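Local coordinates for arginase (Medicago truncatula, PDB 6VSS), which hydrolyses L-arginine to urea and L-ornithine with two manganese ions per subunit, and also acts on agmatine to give putrescine, at the interface of chains A and B. Sequence-based numbering; all coordinates share one arbitrary frame. Chains: chain A/B, Arginase.

Contact 1: the interface of chains A and B. Residues chain A 42, 45-46, 49-50, 115; chain B 31, 35, 123, 126-127.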
# COMPACT_ATOMS: atom_id res chain seq x y z
N PHE A 42 -15.88 -32.24 -17.08
CA PHE A 42 -15.92 -31.88 -15.63
C PHE A 42 -17.10 -30.92 -15.32
O PHE A 42 -17.85 -31.10 -14.35
CB PHE A 42 -14.55 -31.38 -15.20
CG PHE A 42 -14.46 -30.97 -13.76
CD1 PHE A 42 -14.22 -31.91 -12.77
CD2 PHE A 42 -14.56 -29.64 -13.40
CE1 PHE A 42 -14.08 -31.55 -11.44
CE2 PHE A 42 -14.51 -29.28 -12.05
CZ PHE A 42 -14.23 -30.23 -11.08
N GLU A 45 -20.38 -32.94 -15.45
CA GLU A 45 -20.67 -33.77 -14.24
C GLU A 45 -21.07 -32.86 -13.06
O GLU A 45 -21.93 -33.20 -12.27
CB GLU A 45 -19.44 -34.61 -13.91
CG GLU A 45 -19.29 -35.86 -14.74
CD GLU A 45 -20.56 -36.67 -14.87
OE1 GLU A 45 -21.18 -36.97 -13.83
OE2 GLU A 45 -20.93 -36.99 -16.02
N ARG A 46 -20.46 -31.69 -12.96
CA ARG A 46 -20.72 -30.67 -11.90
C ARG A 46 -22.11 -30.08 -12.12
O ARG A 46 -22.87 -29.94 -11.12
CB ARG A 46 -19.62 -29.61 -11.93
CG ARG A 46 -18.31 -30.08 -11.31
CD ARG A 46 -18.37 -30.17 -9.79
NE ARG A 46 -18.55 -28.86 -9.18
CZ ARG A 46 -19.07 -28.65 -7.99
NH1 ARG A 46 -19.51 -29.65 -7.25
NH2 ARG A 46 -19.17 -27.42 -7.54
N PHE A 49 -24.63 -32.90 -11.33
CA PHE A 49 -24.72 -32.98 -9.84
C PHE A 49 -25.66 -31.89 -9.28
O PHE A 49 -26.62 -32.24 -8.63
CB PHE A 49 -23.35 -32.90 -9.13
CG PHE A 49 -23.44 -32.68 -7.63
CD1 PHE A 49 -24.22 -33.50 -6.82
CD2 PHE A 49 -22.82 -31.60 -7.03
CE1 PHE A 49 -24.35 -33.25 -5.46
CE2 PHE A 49 -22.94 -31.36 -5.67
CZ PHE A 49 -23.69 -32.19 -4.89
N LYS A 50 -25.42 -30.63 -9.58
CA LYS A 50 -26.21 -29.49 -9.03
C LYS A 50 -27.66 -29.50 -9.55
O LYS A 50 -28.52 -29.24 -8.74
CB LYS A 50 -25.46 -28.19 -9.28
CG LYS A 50 -24.13 -28.09 -8.52
CD LYS A 50 -24.30 -28.19 -7.00
CE LYS A 50 -23.03 -28.08 -6.19
NZ LYS A 50 -22.72 -26.68 -5.88
N ASN A 115 -22.43 -23.27 -6.92
CA ASN A 115 -21.23 -23.18 -7.79
C ASN A 115 -21.23 -24.34 -8.78
O ASN A 115 -21.46 -25.48 -8.37
CB ASN A 115 -19.94 -23.17 -6.99
CG ASN A 115 -18.74 -22.87 -7.86
OD1 ASN A 115 -18.82 -22.04 -8.78
ND2 ASN A 115 -17.62 -23.51 -7.56
N ALA B 31 -22.31 -38.78 -7.65
CA ALA B 31 -21.76 -37.50 -8.16
C ALA B 31 -20.30 -37.41 -7.77
O ALA B 31 -19.48 -37.10 -8.64
CB ALA B 31 -22.51 -36.34 -7.56
N VAL B 35 -17.53 -36.83 -10.34
CA VAL B 35 -16.80 -35.51 -10.41
C VAL B 35 -15.29 -35.75 -10.24
O VAL B 35 -14.50 -35.05 -10.90
CB VAL B 35 -17.33 -34.54 -9.34
CG1 VAL B 35 -16.49 -33.28 -9.21
CG2 VAL B 35 -18.78 -34.20 -9.62
N GLU B 123 -13.99 -27.48 -6.14
CA GLU B 123 -15.14 -28.09 -6.84
C GLU B 123 -15.37 -29.48 -6.25
O GLU B 123 -16.51 -29.80 -6.00
CB GLU B 123 -14.87 -28.13 -8.34
CG GLU B 123 -14.86 -26.76 -9.03
CD GLU B 123 -13.58 -25.91 -8.95
OE1 GLU B 123 -12.58 -26.35 -8.36
OE2 GLU B 123 -13.57 -24.78 -9.47
N ASP B 126 -16.75 -29.10 -2.82
CA ASP B 126 -18.17 -28.65 -2.89
C ASP B 126 -19.08 -29.79 -3.40
O ASP B 126 -20.16 -29.47 -3.85
CB ASP B 126 -18.28 -27.42 -3.78
CG ASP B 126 -19.68 -26.84 -3.81
OD1 ASP B 126 -20.25 -26.55 -2.74
OD2 ASP B 126 -20.21 -26.73 -4.88
N CYS B 127 -18.66 -31.04 -3.38
CA CYS B 127 -19.52 -32.23 -3.63
C CYS B 127 -19.68 -32.98 -2.31
O CYS B 127 -20.24 -34.12 -2.31
CB CYS B 127 -18.93 -33.20 -4.66
SG CYS B 127 -18.70 -32.51 -6.32

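Contact 2: the interface of chains A and B. Residues chain A 27-28, 31, 126-127; chain B 46, 49.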
# COMPACT_ATOMS: atom_id res chain seq x y z
N LEU A 27 0.13 -33.94 -32.51
CA LEU A 27 0.27 -34.05 -31.04
C LEU A 27 -0.62 -32.96 -30.44
O LEU A 27 -1.52 -33.28 -29.62
CB LEU A 27 1.73 -33.91 -30.63
CG LEU A 27 1.99 -34.02 -29.13
CD1 LEU A 27 1.48 -35.35 -28.57
CD2 LEU A 27 3.47 -33.89 -28.84
N LEU A 28 -0.40 -31.73 -30.88
CA LEU A 28 -1.14 -30.55 -30.38
C LEU A 28 -2.62 -30.76 -30.64
O LEU A 28 -3.42 -30.53 -29.67
CB LEU A 28 -0.65 -29.30 -31.09
CG LEU A 28 0.69 -28.78 -30.61
CD1 LEU A 28 1.16 -27.63 -31.50
CD2 LEU A 28 0.63 -28.37 -29.14
N ALA A 31 -4.04 -33.38 -28.35
CA ALA A 31 -4.02 -32.73 -27.02
C ALA A 31 -5.20 -31.74 -26.96
O ALA A 31 -6.02 -31.87 -26.05
CB ALA A 31 -2.69 -32.10 -26.71
N ASP A 126 -2.63 -23.55 -23.29
CA ASP A 126 -1.34 -24.26 -23.32
C ASP A 126 -1.37 -25.44 -24.34
O ASP A 126 -0.33 -26.05 -24.56
CB ASP A 126 -1.04 -24.64 -21.86
CG ASP A 126 0.24 -25.40 -21.66
OD1 ASP A 126 1.29 -24.77 -21.78
OD2 ASP A 126 0.17 -26.62 -21.41
N CYS A 127 -2.51 -25.81 -24.94
CA CYS A 127 -2.57 -26.90 -25.95
C CYS A 127 -2.49 -26.30 -27.36
O CYS A 127 -2.55 -27.06 -28.31
CB CYS A 127 -3.87 -27.68 -25.83
SG CYS A 127 -3.98 -28.57 -24.28
N ARG B 46 -3.61 -34.13 -19.51
CA ARG B 46 -2.52 -33.12 -19.52
C ARG B 46 -1.17 -33.87 -19.38
O ARG B 46 -0.24 -33.56 -20.19
CB ARG B 46 -2.77 -32.06 -18.44
CG ARG B 46 -3.96 -31.14 -18.71
CD ARG B 46 -3.63 -30.16 -19.80
NE ARG B 46 -2.57 -29.34 -19.30
CZ ARG B 46 -1.86 -28.50 -20.00
NH1 ARG B 46 -2.04 -28.38 -21.30
NH2 ARG B 46 -0.91 -27.81 -19.40
N PHE B 49 -0.31 -35.73 -22.64
CA PHE B 49 0.16 -34.74 -23.64
C PHE B 49 1.63 -34.34 -23.35
O PHE B 49 2.46 -34.32 -24.28
CB PHE B 49 -0.75 -33.51 -23.61
CG PHE B 49 -0.23 -32.23 -24.22
CD1 PHE B 49 0.50 -32.23 -25.38
CD2 PHE B 49 -0.59 -31.00 -23.68
CE1 PHE B 49 0.95 -31.03 -25.94
CE2 PHE B 49 -0.15 -29.81 -24.23
CZ PHE B 49 0.63 -29.82 -25.35

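Contact 1: the interface of chains A and B
The guanidinium of A:Arg46 has the backbone oxygen O of B:Glu123 over one face, 3.3 Å above the plane and toward the rim, while the carboxylate oxygen OD2 of B:Asp126 lies at its edge, in plane. The ring of A:Phe42 carries the CG methylene of A:Arg46, its neighbour one turn on in the same helix, over one face; CB of B:Glu123 comes up in plane at the rim, 3.5 Å from CZ. This is a subunit interface of the hexameric arginase family, where the long helix 25-57 of chain A packs on the same helix of chain B and on the end of its helix 121-125. B:Asp126, in the loop just after that short helix, offers its carboxylate to the cations of chain A. NH2 of A:Arg46 meets OD2 of B:Asp126 at 2.9 Å, on the anti lone pair of that oxygen. The bond is nearly straight (173° at H). Guanidinium and carboxylate planes stand 77° apart. NZ of A:Lys50 meets the same OD2 at 2.7 Å on the syn side, slightly out of the carboxylate plane. One oxygen thus takes two salt bridges from side chains one helical turn apart. The ammonium is positioned in turn by a hydrogen bond of 3.0 Å from NZ to the backbone O of A:Asn115, on a lone pair of that carbonyl; the two cations would probably stabilise the carboxylate of B:Asp126 in its ionised form. The A:Arg46 chain is bent at chi2 and chi3, and its CD lies 3.7 Å from CG1 of B:Val35. That methyl, anti to the backbone N (chi1 171°), also touches CE1 of A:Phe42. On the other flank CB of B:Ala31 presses on A:Phe49 at CD1, 3.4 Å away, and the far side of that ring, at CE2, approaches the backbone of B:Asp126 and B:Cys127.

Contact 2: the interface of chains A and B
B:Arg46 grips A:Asp126 end-on, both terminal nitrogens converging on one carboxylate oxygen, OD2, which lies close to the guanidinium plane. NH1 stands 2.8 Å from OD2, on the anti lone pair of that oxygen, but the bond is bent, 134° at H. NH2 comes to 2.6 Å of OD2 from above the carboxylate plane, and the two flat groups are turned 70° against each other, so the pair is a forked salt bridge on one oxygen, not a parallel pairing of two oxygens. An alanine in place of B:Arg46 would probably leave the carboxylate of A:Asp126 without this cationic mate and open a gap beside A:Cys127. The sulphur SG of A:Cys127 lies at the edge of the same guanidinium, in its plane, and 4.0 Å from CE2 of B:Phe49, bridging the polar and apolar halves of the contact. B:Phe49 is at the centre of the apolar part. CB of A:Ala31 sits over one face of its ring, 3.6 Å from the centroid, a CH-pi contact. The backbone O of A:Asp126 lies at the ring edge, in plane, as does NH1 of B:Arg46 from the ring's own chain. CD2 of A:Leu28 touches the tip at CZ, 4.1 Å away, and A:Leu27 lies farther out beside CD1. CG of B:Phe49 is anti to its backbone N (chi1 162°), which carries the ring toward A:Ala31. Behind these contacts, helix 25-57 of chain B holds both B:Arg46 and B:Phe49, nearly one turn apart. They meet the first turns of the same helix in chain A and the loop following its helix 121-125, so this part of the two-fold interface between subunits of the arginase homohexamer lies near the start of one long helix and well along the other.

Contact 1 and contact 2 are about 25 Å apart, measured between the centres of their C-alpha atoms, and are related by the two-fold symmetry of one interface: the arginine and phenylalanine of helix 25-57 come from chain A in contact 1 and from chain B in contact 2. Each chain thus offers the later part of its long helix at one contact and the early part, with the loop after helix 121-125, at the other. The twins differ in detail, the arginine bonding the aspartate through different nitrogens. Together they pin neighbouring subunits of the homohexamer at two places.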